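Uncharacterized protein (Bacteroides ovatus, PDB 4DQA) is of unknown function but probably binds carbohydrate, pairing an E-set-like N-terminal domain with a concanavalin A-like lectin domain. Local coordinates at residues S48-E51 with P52-D56; G263-I266 with G267-G271; K299-M302 with L303-P307. All coordinates share one frame; numbering follows the deposited sequence.

Contact 1: residues S48-E51 with P52-D56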
loop_
_atom_site.group_PDB
_atom_site.type_symbol
_atom_site.label_atom_id
_atom_site.label_comp_id
_atom_site.label_asym_id
_atom_site.label_seq_id
_atom_site.Cartn_x
_atom_site.Cartn_y
_atom_site.Cartn_z
ATOM N N SER A 48 -26.978 0.069 19.518
ATOM C CA SER A 48 -26.185 -1.128 19.312
ATOM C C SER A 48 -25.276 -0.929 18.119
ATOM O O SER A 48 -25.497 -0.038 17.302
ATOM C CB SER A 48 -27.075 -2.330 19.053
ATOM O OG SER A 48 -27.809 -2.160 17.840
ATOM N N VAL A 49 -24.248 -1.754 18.009
ATOM C CA VAL A 49 -23.420 -1.743 16.800
ATOM C C VAL A 49 -24.176 -2.478 15.720
ATOM O O VAL A 49 -24.708 -3.574 15.936
ATOM C CB VAL A 49 -22.079 -2.400 17.060
ATOM C CG1 VAL A 49 -21.246 -2.480 15.773
ATOM C CG2 VAL A 49 -21.328 -1.657 18.165
ATOM N N ALA A 50 -24.297 -1.864 14.552
ATOM C CA ALA A 50 -25.042 -2.459 13.468
ATOM C C ALA A 50 -24.330 -3.679 12.880
ATOM O O ALA A 50 -23.141 -3.870 13.072
ATOM C CB ALA A 50 -25.267 -1.437 12.363
ATOM N N GLU A 51 -25.084 -4.476 12.150
ATOM C CA GLU A 51 -24.546 -5.663 11.503
ATOM C C GLU A 51 -23.466 -5.303 10.487
ATOM O O GLU A 51 -23.570 -4.295 9.792
ATOM C CB GLU A 51 -25.665 -6.400 10.777
ATOM C CG GLU A 51 -26.736 -6.995 11.692
ATOM C CD GLU A 51 -26.341 -8.345 12.269
ATOM O OE1 GLU A 51 -25.127 -8.647 12.358
ATOM O OE2 GLU A 51 -27.254 -9.122 12.620
ATOM N N PRO A 52 -22.416 -6.131 10.380
ATOM C CA PRO A 52 -21.394 -5.855 9.365
ATOM C C PRO A 52 -21.961 -5.730 7.943
ATOM O O PRO A 52 -21.359 -5.004 7.149
ATOM C CB PRO A 52 -20.457 -7.063 9.472
ATOM C CG PRO A 52 -20.592 -7.517 10.889
ATOM C CD PRO A 52 -22.039 -7.259 11.257
ATOM N N SER A 53 -23.074 -6.402 7.632
ATOM C CA SER A 53 -23.680 -6.307 6.302
ATOM C C SER A 53 -24.124 -4.882 5.957
ATOM O O SER A 53 -24.201 -4.545 4.776
ATOM C CB SER A 53 -24.861 -7.302 6.106
ATOM O OG SER A 53 -25.913 -7.021 6.993
ATOM N N VAL A 54 -24.384 -4.052 6.974
ATOM C CA VAL A 54 -24.658 -2.641 6.766
ATOM C C VAL A 54 -23.458 -1.953 6.098
ATOM O O VAL A 54 -23.608 -1.137 5.174
ATOM C CB VAL A 54 -24.996 -2.024 8.122
ATOM C CG1 VAL A 54 -24.914 -0.533 8.121
ATOM C CG2 VAL A 54 -26.353 -2.515 8.554
ATOM N N VAL A 55 -22.243 -2.316 6.502
ATOM C CA VAL A 55 -21.040 -1.767 5.888
ATOM C C VAL A 55 -20.862 -2.302 4.472
ATOM O O VAL A 55 -20.473 -1.590 3.573
ATOM C CB VAL A 55 -19.805 -2.085 6.745
ATOM C CG1 VAL A 55 -18.532 -1.586 6.087
ATOM C CG2 VAL A 55 -19.971 -1.470 8.135
ATOM N N ASP A 56 -21.206 -3.573 4.260
ATOM C CA ASP A 56 -21.140 -4.133 2.928
ATOM C C ASP A 56 -22.110 -3.421 1.985
ATOM O O ASP A 56 -21.761 -3.153 0.831
ATOM C CB ASP A 56 -21.416 -5.638 2.974
ATOM C CG ASP A 56 -20.462 -6.388 3.907
ATOM O OD1 ASP A 56 -19.285 -6.000 4.017
ATOM O OD2 ASP A 56 -20.905 -7.378 4.522
#

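Contact 2: residues G263-I266 with G267-G271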
loop_
_atom_site.group_PDB
_atom_site.type_symbol
_atom_site.label_atom_id
_atom_site.label_comp_id
_atom_site.label_asym_id
_atom_site.label_seq_id
_atom_site.Cartn_x
_atom_site.Cartn_y
_atom_site.Cartn_z
ATOM N N GLY A 263 22.880 -14.317 -12.289
ATOM C CA GLY A 263 21.620 -14.341 -11.607
ATOM C C GLY A 263 21.144 -12.937 -11.301
ATOM O O GLY A 263 21.639 -11.944 -11.849
ATOM N N PHE A 264 20.185 -12.880 -10.412
ATOM C CA PHE A 264 19.407 -11.696 -10.148
ATOM C C PHE A 264 20.095 -10.846 -9.084
ATOM O O PHE A 264 20.508 -11.346 -8.034
ATOM C CB PHE A 264 18.018 -12.124 -9.671
ATOM C CG PHE A 264 16.982 -11.042 -9.671
ATOM C CD1 PHE A 264 16.885 -10.148 -8.608
ATOM C CD2 PHE A 264 16.045 -10.948 -10.691
ATOM C CE1 PHE A 264 15.921 -9.149 -8.576
ATOM C CE2 PHE A 264 15.067 -9.949 -10.654
ATOM C CZ PHE A 264 14.996 -9.064 -9.596
ATOM N N TYR A 265 20.168 -9.551 -9.345
ATOM C CA TYR A 265 20.723 -8.588 -8.399
ATOM C C TYR A 265 19.824 -7.394 -8.234
ATOM O O TYR A 265 19.127 -6.995 -9.175
ATOM C CB TYR A 265 22.092 -8.066 -8.866
ATOM C CG TYR A 265 23.241 -8.978 -8.509
ATOM C CD1 TYR A 265 23.768 -8.950 -7.222
ATOM C CD2 TYR A 265 23.760 -9.889 -9.409
ATOM C CE1 TYR A 265 24.821 -9.787 -6.877
ATOM C CE2 TYR A 265 24.817 -10.746 -9.062
ATOM C CZ TYR A 265 25.320 -10.683 -7.765
ATOM O OH TYR A 265 26.377 -11.548 -7.460
ATOM N N ILE A 266 19.875 -6.807 -7.039
ATOM C CA ILE A 266 19.288 -5.499 -6.768
ATOM C C ILE A 266 20.431 -4.546 -6.440
ATOM O O ILE A 266 21.324 -4.865 -5.651
ATOM C CB ILE A 266 18.301 -5.549 -5.570
ATOM C CG1 ILE A 266 17.139 -6.479 -5.918
ATOM C CG2 ILE A 266 17.809 -4.151 -5.214
ATOM C CD1 ILE A 266 16.353 -6.953 -4.706
ATOM N N GLY A 267 20.460 -3.388 -7.094
ATOM C CA GLY A 267 21.339 -2.297 -6.694
ATOM C C GLY A 267 22.748 -2.269 -7.244
ATOM O O GLY A 267 23.348 -1.196 -7.264
ATOM N N ARG A 268 23.295 -3.416 -7.645
ATOM C CA ARG A 268 24.701 -3.510 -8.064
ATOM C C ARG A 268 24.905 -4.930 -8.571
ATOM O O ARG A 268 24.423 -5.865 -7.934
ATOM C CB ARG A 268 25.629 -3.233 -6.872
ATOM C CG ARG A 268 27.094 -3.531 -7.083
ATOM C CD ARG A 268 27.881 -3.348 -5.803
ATOM N NE ARG A 268 29.267 -3.768 -5.928
ATOM C CZ ARG A 268 30.117 -3.921 -4.915
ATOM N NH1 ARG A 268 29.711 -3.715 -3.664
ATOM N NH2 ARG A 268 31.365 -4.295 -5.170
ATOM N N ILE A 269 25.532 -5.079 -9.738
ATOM C CA ILE A 269 25.759 -6.388 -10.347
ATOM C C ILE A 269 27.115 -6.826 -9.836
ATOM O O ILE A 269 28.159 -6.654 -10.483
ATOM C CB ILE A 269 25.722 -6.358 -11.880
ATOM C CG1 ILE A 269 24.504 -5.572 -12.370
ATOM C CG2 ILE A 269 25.640 -7.781 -12.384
ATOM C CD1 ILE A 269 24.599 -5.195 -13.854
ATOM N N TYR A 270 27.123 -7.371 -8.630
ATOM C CA TYR A 270 28.400 -7.628 -7.951
ATOM C C TYR A 270 29.272 -8.613 -8.744
ATOM O O TYR A 270 28.810 -9.683 -9.128
ATOM C CB TYR A 270 28.076 -8.191 -6.562
ATOM C CG TYR A 270 29.243 -8.420 -5.604
ATOM C CD1 TYR A 270 30.329 -7.583 -5.553
ATOM C CD2 TYR A 270 29.189 -9.484 -4.705
ATOM C CE1 TYR A 270 31.391 -7.821 -4.647
ATOM C CE2 TYR A 270 30.219 -9.701 -3.811
ATOM C CZ TYR A 270 31.283 -8.855 -3.781
ATOM O OH TYR A 270 32.333 -9.073 -2.901
ATOM N N GLY A 271 30.519 -8.229 -8.978
ATOM C CA GLY A 271 31.459 -9.115 -9.661
ATOM C C GLY A 271 31.360 -9.126 -11.181
ATOM O O GLY A 271 32.064 -9.898 -11.838
#

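Contact 3: residues K299-M302 with L303-P307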
loop_
_atom_site.group_PDB
_atom_site.type_symbol
_atom_site.label_atom_id
_atom_site.label_comp_id
_atom_site.label_asym_id
_atom_site.label_seq_id
_atom_site.Cartn_x
_atom_site.Cartn_y
_atom_site.Cartn_z
ATOM N N LYS A 299 -0.885 1.066 -9.190
ATOM C CA LYS A 299 -1.256 2.353 -8.596
ATOM C C LYS A 299 -1.713 2.235 -7.175
ATOM O O LYS A 299 -1.311 3.043 -6.329
ATOM C CB LYS A 299 -2.376 3.023 -9.378
ATOM C CG LYS A 299 -1.942 3.570 -10.682
ATOM C CD LYS A 299 -3.164 3.951 -11.504
ATOM C CE LYS A 299 -2.743 4.445 -12.876
ATOM N NZ LYS A 299 -3.908 4.626 -13.779
ATOM N N GLN A 300 -2.549 1.238 -6.901
ATOM C CA GLN A 300 -3.190 1.176 -5.610
ATOM C C GLN A 300 -2.290 0.615 -4.529
ATOM O O GLN A 300 -2.539 0.860 -3.360
ATOM C CB GLN A 300 -4.462 0.355 -5.715
ATOM C CG GLN A 300 -5.503 1.076 -6.567
ATOM C CD GLN A 300 -6.829 0.367 -6.576
ATOM O OE1 GLN A 300 -7.195 -0.274 -7.569
ATOM N NE2 GLN A 300 -7.569 0.477 -5.468
ATOM N N ASN A 301 -1.224 -0.072 -4.915
ATOM C CA ASN A 301 -0.376 -0.755 -3.939
ATOM C C ASN A 301 1.054 -0.231 -3.849
ATOM O O ASN A 301 1.918 -0.887 -3.292
ATOM C CB ASN A 301 -0.358 -2.254 -4.214
ATOM C CG ASN A 301 -1.709 -2.863 -4.045
ATOM O OD1 ASN A 301 -2.206 -2.982 -2.923
ATOM N ND2 ASN A 301 -2.366 -3.153 -5.158
HETATM N N MSE A 302 1.299 0.982 -4.348
HETATM C CA MSE A 302 2.662 1.510 -4.390
HETATM C C MSE A 302 3.353 1.510 -3.017
HETATM O O MSE A 302 4.556 1.238 -2.936
HETATM C CB MSE A 302 2.679 2.937 -4.968
HETATM C CG MSE A 302 2.273 3.011 -6.381
HETATM SE SE MSE A 302 2.409 4.881 -6.989
HETATM C CE MSE A 302 1.349 5.720 -5.526
ATOM N N LEU A 303 2.596 1.794 -1.951
ATOM C CA LEU A 303 3.197 1.950 -0.621
ATOM C C LEU A 303 3.235 0.700 0.230
ATOM O O LEU A 303 3.865 0.680 1.292
ATOM C CB LEU A 303 2.470 3.033 0.186
ATOM C CG LEU A 303 2.402 4.414 -0.446
ATOM C CD1 LEU A 303 1.619 5.338 0.470
ATOM C CD2 LEU A 303 3.788 4.976 -0.738
ATOM N N GLY A 304 2.549 -0.355 -0.188
ATOM C CA GLY A 304 2.511 -1.563 0.610
ATOM C C GLY A 304 1.611 -2.625 0.033
ATOM O O GLY A 304 0.591 -2.322 -0.591
ATOM N N VAL A 305 1.988 -3.887 0.245
ATOM C CA VAL A 305 1.146 -5.011 -0.120
ATOM C C VAL A 305 1.295 -6.095 0.951
ATOM O O VAL A 305 2.256 -6.090 1.701
ATOM C CB VAL A 305 1.492 -5.509 -1.567
ATOM C CG1 VAL A 305 2.736 -6.406 -1.584
ATOM C CG2 VAL A 305 0.320 -6.222 -2.193
ATOM N N ASP A 306 0.345 -7.031 1.006
ATOM C CA ASP A 306 0.426 -8.126 1.955
ATOM C C ASP A 306 1.567 -9.036 1.501
ATOM O O ASP A 306 1.577 -9.502 0.358
ATOM C CB ASP A 306 -0.892 -8.889 1.907
ATOM C CG ASP A 306 -0.994 -10.000 2.937
ATOM O OD1 ASP A 306 0.024 -10.453 3.499
ATOM O OD2 ASP A 306 -2.155 -10.432 3.179
ATOM N N PRO A 307 2.530 -9.307 2.391
ATOM C CA PRO A 307 3.621 -10.188 1.958
ATOM C C PRO A 307 3.224 -11.631 1.700
ATOM O O PRO A 307 4.025 -12.368 1.117
ATOM C CB PRO A 307 4.618 -10.121 3.110
ATOM C CG PRO A 307 3.868 -9.604 4.266
ATOM C CD PRO A 307 2.717 -8.808 3.758
HETATM O O HOH W 1 -0.280 1.270 -1.208
HETATM O O HOH W 2 -1.868 -2.215 -0.503
#

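Contact 1: residues S48-E51 with P52-D56
Pro52 meets Glu51 twice, through the peptide link and through the carboxylate, which folds back beside its CD. The glutamate chain bends sharply at its second torsion (chi2 -83°), which turns the carboxylate toward the ring and sets OE1 of Glu51 3.6 Å from CD of Pro52. Ser53 follows with a lighter touch: its OG is 3.8 Å from CB of Glu51, a van der Waals approach. Val54 makes the principal contact. Its backbone N donates to O of Glu51 at 2.9 Å with an N-H...O angle of 146°. This i to i+3 bond lies where an E-set-like beta domain passes from strand 43-49 into helix 52-62. The same carbonyl is flanked by carbon, since CB of Val54 lies 3.2 Å from O of Glu51. CG2 of Val54, anti to its own carbonyl carbon, reaches back across the turn to 4.1 Å from CB of Ala50. Both residues are buried: Val54 also packs on Ile128 and Tyr130 of strand 128-135, while Ala50 packs on Pro112 and pairs with it through the backbone. Val55 turns to other neighbours, Val110, Pro112 and Met68, and its N gives a weak bond to O of Pro52. At Asp56 the i to i+4 pattern of an alpha helix appears, N of Asp56 donating to O of Pro52 at 3.2 Å.

Contact 2: residues G263-I266 with G267-G271
With CG of Tyr265 set beside its backbone N and anti to its carbonyl carbon (chi1 -83°), the phenol lies under the returning chain at Ile269 and Tyr270. The chain comes back to it through an inverse gamma turn centred on Ile269, just beyond strand 264-266, an outermost strand of a five-stranded antiparallel sheet in the concanavalin A-like domain. One face of the Tyr265 ring thus receives backbone: N of Tyr270 sits over its centre, 3.7 Å above the plane, and CA of Ile269 lies on the same face, displaced toward the rim. The carbonyl that closes the gamma turn also presses on the tyrosine, O of Arg268 coming obliquely to 3.2 Å from CD1 of Tyr265; the same O accepts a weak bond from N of Tyr270. Carbon contacts extend the packing on two flanks. CG2 of Ile269 is 4.1 Å from CD2 of Tyr265, and CB of Tyr270 is 3.6 Å from CE1 of Tyr265. Gly267 starts the change of direction at positive phi (87°). Ile266, just before it, sends its side chain the other way, onto Met283, Val286, Leu314 and Tyr316. CG of Tyr270 is anti to its backbone N (chi1 -174°), and its ring stacks with Tyr149. Arg268 forms a salt bridge with Glu276, which also accepts from N of Gly271, and its guanidinium has CD1 of Tyr270 3.4 Å above one face, offset toward the rim.

Contact 3: residues K299-M302 with L303-P307
The side chains of Asn301 and Val305 approach loosely and at an oblique angle, with O of Gly304 close to CB of Asn301. CG of Asn301 is anti to its carbonyl carbon (chi1 -64°), a torsion that brings the amide alongside the returning chain. The turn of the backbone itself sets CB of Asn301 3.7 Å from O of Gly304. The approach of OD1 of Asn301 to CG2 of Val305 is only tentative, because that valine has a second conformer. The two ends of the amide have different tasks. ND2 bonds to O of Gln297, one turn back in helix 295-300, whereas OD1 of Asn301 accepts from a water at 2.6 Å that also donates to O of Gly304. The water bridges two acceptors that could not bond each other directly, though its distances are short enough to be read with caution. The backbone between these groups is a type I beta turn from Asn301 to Gly304, which follows helix 295-300 and starts the loop leading to strand 312-316. N of Gly304 donates to O of Asn301 at 3.2 Å with an N-H...O angle of 149°; Arg287 supplies a second donor to that oxygen through NH2. Another water splices the turn to the helix end, donating to O of Gln300 at 3.1 Å and accepting from N of Leu303 at 3.0 Å. At the turn's corners the apolar chains diverge. Met302, a selenomethionine, bends at its last torsion and packs on Ile354 near the C-terminus. Leu303 points its CB away from the preceding residues and lies on Leu137 and Ile139, while Val305 also meets Arg287, Trp289 and Leu312.

How the contacts relate
The three local turns come in series along the chain and mark out its two-domain build. Contact 1 belongs to the N-terminal E-set-like region, where strand 43-49 gives way to helix 52-62; contact 2 belongs to the lectin-like region, at the end of strand 264-266. These two lie on opposite sides of the chain's centre, their own centres 51 Å apart. Contact 3 sits only 3 Å from that centre, about 27 Å from contact 1 and 24 Å from contact 2, centre to centre. Contacts 2 and 3 both pack side chains on strands 282-289 and 312-316, whereas contact 1 rests on strands 67-68, 107-117 and 128-135, consistent with two separately built domains.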